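Local coordinates for protein alcohol dehydrogenase IV (Corynebacterium glutamicum, PDB 3IV7) that probably works as a maleylacetate reductase, an NAD-dependent oxidoreductase of the iron-containing alcohol dehydrogenase family, at residues A[13-18]-A[125-130]; A[176-181]-A[197-202]; A[189-194]-A[234-239]. One frame throughout, in Å; residues are numbered along the deposited sequence.

Contact 1. Residues A[13-18]-A[125-130]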
loop_
_atom_site.group_PDB
_atom_site.type_symbol
_atom_site.label_atom_id
_atom_site.label_comp_id
_atom_site.label_asym_id
_atom_site.label_seq_id
_atom_site.Cartn_x
_atom_site.Cartn_y
_atom_site.Cartn_z
ATOM N N LEU A 13 -6.403 -2.331 2.441
ATOM C CA LEU A 13 -7.731 -1.756 2.571
ATOM C C LEU A 13 -8.020 -0.781 1.450
ATOM O O LEU A 13 -7.141 -0.019 1.063
ATOM C CB LEU A 13 -7.854 -1.020 3.907
ATOM C CG LEU A 13 -7.620 -1.872 5.150
ATOM C CD1 LEU A 13 -7.851 -1.043 6.385
ATOM C CD2 LEU A 13 -8.499 -3.163 5.157
ATOM N N PRO A 14 -9.282 -0.755 0.972
ATOM C CA PRO A 14 -9.614 0.141 -0.153
ATOM C C PRO A 14 -9.714 1.599 0.290
ATOM O O PRO A 14 -10.352 1.897 1.279
ATOM C CB PRO A 14 -10.969 -0.373 -0.635
ATOM C CG PRO A 14 -11.589 -1.057 0.604
ATOM C CD PRO A 14 -10.436 -1.571 1.422
ATOM N N GLN A 15 -9.034 2.481 -0.411
ATOM C CA GLN A 15 -9.107 3.886 -0.110
ATOM C C GLN A 15 -8.589 4.748 -1.242
ATOM O O GLN A 15 -7.654 4.384 -1.940
ATOM C CB GLN A 15 -8.315 4.200 1.165
ATOM C CG GLN A 15 -8.809 5.443 1.885
ATOM C CD GLN A 15 -8.237 5.565 3.291
ATOM O OE1 GLN A 15 -7.037 5.364 3.506
ATOM N NE2 GLN A 15 -9.096 5.902 4.256
ATOM N N LYS A 16 -9.236 5.891 -1.430
ATOM C CA LYS A 16 -8.748 6.922 -2.315
ATOM C C LYS A 16 -8.200 8.054 -1.455
ATOM O O LYS A 16 -8.815 8.444 -0.446
ATOM C CB LYS A 16 -9.858 7.454 -3.214
ATOM C CG LYS A 16 -9.448 8.642 -4.086
ATOM C CD LYS A 16 -10.666 9.234 -4.890
ATOM C CE LYS A 16 -11.058 8.364 -6.078
ATOM N NZ LYS A 16 -9.937 8.265 -7.111
ATOM N N VAL A 17 -7.064 8.586 -1.864
ATOM C CA VAL A 17 -6.436 9.697 -1.202
ATOM C C VAL A 17 -6.193 10.770 -2.205
ATOM O O VAL A 17 -5.588 10.519 -3.271
ATOM C CB VAL A 17 -5.079 9.268 -0.618
ATOM C CG1 VAL A 17 -4.448 10.421 0.200
ATOM C CG2 VAL A 17 -5.258 8.042 0.219
HETATM N N MSE A 18 -6.732 11.951 -1.948
HETATM C CA MSE A 18 -6.509 13.094 -2.826
HETATM C C MSE A 18 -5.701 14.109 -2.028
HETATM O O MSE A 18 -6.058 14.438 -0.894
HETATM C CB MSE A 18 -7.828 13.682 -3.266
HETATM C CG MSE A 18 -8.759 12.663 -3.914
HETATM SE SE MSE A 18 -10.614 13.295 -4.042
HETATM C CE MSE A 18 -10.560 14.014 -5.788
ATOM N N SER A 125 -6.541 8.811 12.068
ATOM C CA SER A 125 -7.739 8.002 12.187
ATOM C C SER A 125 -8.374 7.776 10.830
ATOM O O SER A 125 -8.994 6.767 10.614
ATOM C CB SER A 125 -8.748 8.608 13.164
ATOM O OG SER A 125 -9.839 7.708 13.364
ATOM N N GLU A 126 -8.181 8.720 9.908
ATOM C CA GLU A 126 -8.793 8.645 8.554
ATOM C C GLU A 126 -8.302 7.454 7.717
ATOM O O GLU A 126 -8.929 7.088 6.723
ATOM C CB GLU A 126 -8.553 9.934 7.782
ATOM C CG GLU A 126 -7.060 10.262 7.482
ATOM C CD GLU A 126 -6.325 10.925 8.598
ATOM O OE1 GLU A 126 -6.852 11.001 9.711
ATOM O OE2 GLU A 126 -5.191 11.367 8.361
ATOM N N ALA A 127 -7.192 6.867 8.126
ATOM C CA ALA A 127 -6.627 5.747 7.436
ATOM C C ALA A 127 -6.747 4.443 8.192
ATOM O O ALA A 127 -6.128 3.500 7.819
ATOM C CB ALA A 127 -5.179 6.017 7.104
ATOM N N THR A 128 -7.558 4.380 9.249
ATOM C CA THR A 128 -7.769 3.102 9.950
ATOM C C THR A 128 -9.262 2.717 9.975
ATOM O O THR A 128 -10.185 3.587 9.840
ATOM C CB THR A 128 -7.252 3.127 11.416
ATOM O OG1 THR A 128 -8.220 3.753 12.253
ATOM C CG2 THR A 128 -5.929 3.881 11.534
ATOM N N ASN A 129 -9.478 1.442 10.199
ATOM C CA ASN A 129 -10.785 0.864 10.326
ATOM C C ASN A 129 -11.097 0.629 11.784
ATOM O O ASN A 129 -11.853 -0.256 12.115
ATOM C CB ASN A 129 -10.854 -0.447 9.563
ATOM C CG ASN A 129 -9.744 -1.422 9.951
ATOM O OD1 ASN A 129 -8.902 -1.131 10.808
ATOM N ND2 ASN A 129 -9.681 -2.531 9.238
ATOM N N VAL A 130 -10.492 1.447 12.644
ATOM C CA VAL A 130 -10.660 1.363 14.092
ATOM C C VAL A 130 -11.633 2.432 14.542
ATOM O O VAL A 130 -11.506 3.630 14.157
ATOM C CB VAL A 130 -9.300 1.575 14.825
ATOM C CG1 VAL A 130 -9.499 1.667 16.384
ATOM C CG2 VAL A 130 -8.320 0.443 14.453
#
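Q15 reaches from the strand 15-18 to the turn at 125-130 with its carboxamide, and NE2 donates to the backbone O of E126 at 2.7 Å. The bond is somewhat bent, with an N-H...O angle of 143°. The donor lies in the carbonyl plane of E126, while the acceptor sits slightly tilted from the Q15 amide plane. CG of Q15 lies anti to the backbone N (chi1 -154°) and the chain runs on extended, which carries the amide across a gap where the CA atoms of Q15 and A127 are still 8.2 Å apart. The other end of the same amide passes by A127, with OE1 of Q15 4.0 Å from A127 CA. Both polar atoms of this buried group have further partners: OE1 bonds to the hydroxyl of Y227, and NE2 also to the O of P149.

The strand is an edge of the parallel sheet in the N-terminal, dinucleotide-fold half of this family, and it pairs antiparallel with a strand of the second subunit, so the sheet runs on through the dimer interface.

Just before this strand, L13 and N129 cross at about a right angle, CD1 of L13 meeting ND2 of N129 at 3.7 Å, a van der Waals contact of a methyl with the amide nitrogen. The turn itself is closed by T128 N bonding to S125 O, followed by an ST turn in which T128 OG1 accepts from V130 N at 3.3 Å.

Contact 2. Residues A[176-181]-A[197-202]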
loop_
_atom_site.group_PDB
_atom_site.type_symbol
_atom_site.label_atom_id
_atom_site.label_comp_id
_atom_site.label_asym_id
_atom_site.label_seq_id
_atom_site.Cartn_x
_atom_site.Cartn_y
_atom_site.Cartn_z
ATOM N N ALA A 176 4.500 7.262 16.249
ATOM C CA ALA A 176 4.298 6.110 17.070
ATOM C C ALA A 176 3.574 5.028 16.292
ATOM O O ALA A 176 3.898 3.853 16.436
ATOM C CB ALA A 176 3.515 6.471 18.304
ATOM N N HIS A 177 2.600 5.427 15.468
ATOM C CA HIS A 177 1.897 4.476 14.604
ATOM C C HIS A 177 2.942 3.728 13.766
ATOM O O HIS A 177 2.888 2.512 13.647
ATOM C CB HIS A 177 0.874 5.173 13.683
ATOM C CG HIS A 177 -0.320 5.740 14.395
ATOM N ND1 HIS A 177 -0.821 5.199 15.565
ATOM C CD2 HIS A 177 -1.199 6.703 14.022
ATOM C CE1 HIS A 177 -1.905 5.869 15.926
ATOM N NE2 HIS A 177 -2.160 6.781 15.004
ATOM N N CYS A 178 3.936 4.447 13.245
ATOM C CA CYS A 178 4.969 3.806 12.443
ATOM C C CYS A 178 5.810 2.878 13.273
ATOM O O CYS A 178 5.992 1.732 12.932
ATOM C CB CYS A 178 5.916 4.831 11.812
ATOM S SG CYS A 178 5.186 5.982 10.727
ATOM N N ILE A 179 6.391 3.411 14.329
ATOM C CA ILE A 179 7.381 2.669 15.093
ATOM C C ILE A 179 6.830 1.430 15.800
ATOM O O ILE A 179 7.377 0.351 15.671
ATOM C CB ILE A 179 8.172 3.592 16.053
ATOM C CG1 ILE A 179 9.016 4.572 15.202
ATOM C CG2 ILE A 179 9.098 2.722 16.966
ATOM C CD1 ILE A 179 9.794 5.667 15.977
ATOM N N ASP A 180 5.725 1.578 16.508
ATOM C CA ASP A 180 5.120 0.422 17.195
ATOM C C ASP A 180 4.737 -0.663 16.172
ATOM O O ASP A 180 4.862 -1.863 16.454
ATOM C CB ASP A 180 3.908 0.857 17.946
ATOM C CG ASP A 180 3.589 -0.022 19.139
ATOM O OD1 ASP A 180 4.516 -0.630 19.766
ATOM O OD2 ASP A 180 2.394 0.004 19.521
ATOM N N SER A 181 4.322 -0.229 14.972
ATOM C CA SER A 181 3.897 -1.148 13.927
ATOM C C SER A 181 5.043 -2.061 13.449
ATOM O O SER A 181 4.800 -3.174 12.956
ATOM C CB SER A 181 3.279 -0.381 12.763
ATOM O OG SER A 181 1.970 0.117 13.100
ATOM N N GLU A 197 8.457 4.573 5.508
ATOM C CA GLU A 197 8.178 5.730 4.674
ATOM C C GLU A 197 7.508 6.802 5.510
ATOM O O GLU A 197 7.769 7.981 5.325
ATOM C CB GLU A 197 7.296 5.342 3.488
ATOM C CG GLU A 197 6.801 6.511 2.627
ATOM C CD GLU A 197 7.869 7.152 1.754
ATOM O OE1 GLU A 197 9.077 6.814 1.891
ATOM O OE2 GLU A 197 7.468 7.979 0.863
ATOM N N GLY A 198 6.656 6.392 6.450
ATOM C CA GLY A 198 6.034 7.355 7.372
ATOM C C GLY A 198 7.063 8.007 8.291
ATOM O O GLY A 198 6.981 9.206 8.566
ATOM N N ILE A 199 8.020 7.203 8.796
ATOM C CA ILE A 199 9.088 7.727 9.642
ATOM C C ILE A 199 9.907 8.765 8.857
ATOM O O ILE A 199 10.182 9.849 9.366
ATOM C CB ILE A 199 10.041 6.635 10.162
ATOM C CG1 ILE A 199 9.303 5.670 11.090
ATOM C CG2 ILE A 199 11.238 7.269 10.907
ATOM C CD1 ILE A 199 10.143 4.430 11.516
ATOM N N ARG A 200 10.261 8.433 7.619
ATOM C CA ARG A 200 11.039 9.335 6.784
ATOM C C ARG A 200 10.334 10.683 6.604
ATOM O O ARG A 200 10.934 11.725 6.847
ATOM C CB ARG A 200 11.299 8.716 5.402
ATOM C CG ARG A 200 12.218 9.585 4.484
ATOM C CD ARG A 200 12.086 9.206 2.994
ATOM N NE ARG A 200 10.710 9.328 2.501
ATOM C CZ ARG A 200 10.111 10.474 2.169
ATOM N NH1 ARG A 200 10.744 11.640 2.306
ATOM N NH2 ARG A 200 8.847 10.462 1.741
ATOM N N ALA A 201 9.055 10.645 6.216
ATOM C CA ALA A 201 8.287 11.865 5.958
ATOM C C ALA A 201 8.084 12.720 7.199
ATOM O O ALA A 201 8.205 13.934 7.134
ATOM C CB ALA A 201 6.926 11.534 5.293
ATOM N N LEU A 202 7.755 12.097 8.322
ATOM C CA LEU A 202 7.548 12.836 9.554
ATOM C C LEU A 202 8.830 13.429 10.115
ATOM O O LEU A 202 8.836 14.553 10.620
ATOM C CB LEU A 202 6.848 11.980 10.592
ATOM C CG LEU A 202 5.374 11.787 10.284
ATOM C CD1 LEU A 202 4.826 10.520 10.904
ATOM C CD2 LEU A 202 4.553 13.032 10.692
#
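C178 of helix 164-181 gives the largest share of the contact surface with helix 189-211, and its side chain can be followed outward. CB rests on CG1 of I199 at 3.6 Å, an apolar contact. Beyond it, SG lies beside the backbone N of its own residue, anti to the carbonyl carbon (chi1 -61°), and this turn sets the sulfur over the backbone of the facing helix, 3.7 Å from C of G198 and 3.6 Å from N of I199. G198 has no side chain on the surface facing C178, which lets the sulfur come down onto the peptide; the two CA atoms are 6.3 Å apart, the nearest pair between the segments. Helix 216-236 adds A229 against the same cysteine.

One residue on, I179 leans in with its outer end: CG1 meets CD1 of I199 at 3.9 Å, and the two isoleucine side chains cross at about a right angle. Their apolar cluster is extended by F286 of helix 276-286, which both touch.

On the flank of 197-202, R200 forms a salt bridge with E197, gripping it side-on, NE to OE1 and NH2 to OE2, both carboxylate oxygens being met from above their plane. OE2 of E197 also bonds to the hydroxyl of Y224.

The axes of the two short segments approach to 8.9 Å and run in roughly opposite directions, 35° from strictly antiparallel. Two successive helices, 164-181 and 189-211, thus pack against each other in the helical C-terminal domain of the iron-containing alcohol dehydrogenase fold.

Contact 3. Residues A[189-194]-A[234-239]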
loop_
_atom_site.group_PDB
_atom_site.type_symbol
_atom_site.label_atom_id
_atom_site.label_comp_id
_atom_site.label_asym_id
_atom_site.label_seq_id
_atom_site.Cartn_x
_atom_site.Cartn_y
_atom_site.Cartn_z
ATOM N N PRO A 189 5.982 -7.438 5.782
ATOM C CA PRO A 189 6.921 -6.617 5.020
ATOM C C PRO A 189 6.334 -5.393 4.377
ATOM O O PRO A 189 7.075 -4.425 4.128
ATOM C CB PRO A 189 7.460 -7.589 3.933
ATOM C CG PRO A 189 7.293 -8.935 4.511
ATOM C CD PRO A 189 6.059 -8.871 5.397
ATOM N N ILE A 190 5.024 -5.417 4.104
ATOM C CA ILE A 190 4.345 -4.305 3.450
ATOM C C ILE A 190 4.050 -3.205 4.456
ATOM O O ILE A 190 4.409 -2.051 4.226
ATOM C CB ILE A 190 3.057 -4.758 2.762
ATOM C CG1 ILE A 190 3.404 -5.769 1.669
ATOM C CG2 ILE A 190 2.296 -3.509 2.159
ATOM C CD1 ILE A 190 2.283 -6.643 1.231
ATOM N N ASN A 191 3.379 -3.533 5.574
ATOM C CA ASN A 191 3.159 -2.504 6.572
ATOM C C ASN A 191 4.508 -1.970 7.141
ATOM O O ASN A 191 4.594 -0.815 7.548
ATOM C CB ASN A 191 2.149 -2.905 7.665
ATOM C CG ASN A 191 2.520 -4.189 8.410
ATOM O OD1 ASN A 191 3.627 -4.331 8.908
ATOM N ND2 ASN A 191 1.521 -5.073 8.602
ATOM N N ALA A 192 5.549 -2.811 7.119
ATOM C CA ALA A 192 6.879 -2.387 7.528
ATOM C C ALA A 192 7.415 -1.297 6.594
ATOM O O ALA A 192 7.905 -0.263 7.060
ATOM C CB ALA A 192 7.822 -3.552 7.556
ATOM N N VAL A 193 7.351 -1.524 5.278
ATOM C CA VAL A 193 7.910 -0.537 4.353
ATOM C C VAL A 193 7.107 0.763 4.419
ATOM O O VAL A 193 7.684 1.861 4.434
ATOM C CB VAL A 193 8.037 -1.059 2.927
ATOM C CG1 VAL A 193 6.706 -1.113 2.260
ATOM C CG2 VAL A 193 9.026 -0.167 2.138
ATOM N N LEU A 194 5.795 0.652 4.596
ATOM C CA LEU A 194 4.960 1.855 4.743
ATOM C C LEU A 194 5.309 2.606 6.041
ATOM O O LEU A 194 5.401 3.805 6.032
ATOM C CB LEU A 194 3.463 1.511 4.687
ATOM C CG LEU A 194 3.001 0.912 3.333
ATOM C CD1 LEU A 194 1.527 0.541 3.364
ATOM C CD2 LEU A 194 3.292 1.887 2.173
ATOM N N ALA A 234 -2.990 0.333 10.702
ATOM C CA ALA A 234 -4.258 -0.363 10.424
ATOM C C ALA A 234 -3.983 -1.828 10.089
ATOM O O ALA A 234 -4.726 -2.726 10.496
ATOM C CB ALA A 234 -5.010 0.338 9.265
ATOM N N SER A 235 -2.860 -2.070 9.421
ATOM C CA SER A 235 -2.444 -3.413 9.080
ATOM C C SER A 235 -1.718 -4.134 10.226
ATOM O O SER A 235 -2.009 -5.291 10.510
ATOM C CB SER A 235 -1.531 -3.400 7.851
ATOM O OG SER A 235 -0.968 -4.704 7.616
ATOM N N ALA A 236 -0.722 -3.479 10.837
ATOM C CA ALA A 236 0.157 -4.179 11.809
ATOM C C ALA A 236 -0.522 -4.433 13.175
ATOM O O ALA A 236 -0.114 -5.311 13.916
ATOM C CB ALA A 236 1.453 -3.434 11.996
ATOM N N GLY A 237 -1.563 -3.677 13.464
ATOM C CA GLY A 237 -2.255 -3.775 14.729
ATOM C C GLY A 237 -1.516 -3.031 15.833
ATOM O O GLY A 237 -0.357 -2.618 15.659
ATOM N N SER A 238 -2.183 -2.926 16.992
ATOM C CA SER A 238 -1.630 -2.265 18.186
ATOM C C SER A 238 -0.593 -3.058 18.895
ATOM O O SER A 238 -0.855 -4.179 19.369
ATOM C CB SER A 238 -2.742 -1.937 19.171
ATOM O OG SER A 238 -3.597 -0.970 18.632
ATOM N N GLY A 239 0.587 -2.456 19.036
ATOM C CA GLY A 239 1.677 -3.046 19.762
ATOM C C GLY A 239 1.704 -2.468 21.178
ATOM O O GLY A 239 0.751 -1.800 21.594
#
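The first turns of helix 189-211 face the last turn of helix 216-236, where the CA atoms of N191 and S235 are 6.2 Å apart and A236 is followed by G237, which leaves helical geometry with a positive phi of 80°. Both helices belong to the helical C-terminal domain of the iron-containing alcohol dehydrogenase fold, and the contact joins the start of one to the end of the other.

N191 carries the contact. Its CG stands between the backbone N and the carbonyl carbon, a rotamer that directs the carboxamide to the end of the facing helix. From there ND2 donates to OG of S235 at 2.7 Å, and the bond is nearly straight, with an N-H...O angle of 174°. The acceptor lies in the amide plane of N191, so the N-H is aimed squarely at it. The chi1 of S235, 172°, turns OG away from the backbone N and toward the asparagine, and the hydroxyl oxygen OG of S235 also sits 3.6 Å from CB of N191, lying alongside the stem of the asparagine as well as at its end.

The amide has further partners: ND2 also donates to the O of N186 and OD1 accepts from N of D188, so both polar atoms of this buried group are used and the rotation of the amide is fixed at both ends. The backbone O of N191 in turn bonds to the hydroxyl of S232, about one helical turn before S235. Beyond this contact, I190 packs on Y224 of the second subunit.

A236 completes the interface with its methyl group, CB of A236 lying 3.8 Å from ND2 of N191 and 3.9 Å from OD1.

Overall arrangement
Contact 1 comes first along the chain, in its N-terminal part, whereas contacts 2 and 3 lie in the helical C-terminal part and interleave, their segments alternating. These two share helix 189-211, with centres about 10 Å apart, and they touch where O of S181 lies 3.5 Å from CB of A236. The centre of contact 1 is about 14 Å from that of contact 3 and about 16 Å from that of contact 2. It touches contact 3, with O of A127 3.7 Å from CB of A234, but not contact 2. Helix 216-236 therefore meets the 125-130 turn as well as the helical bundle, joining the two halves. Contacts 1 and 3 also reach the second subunit.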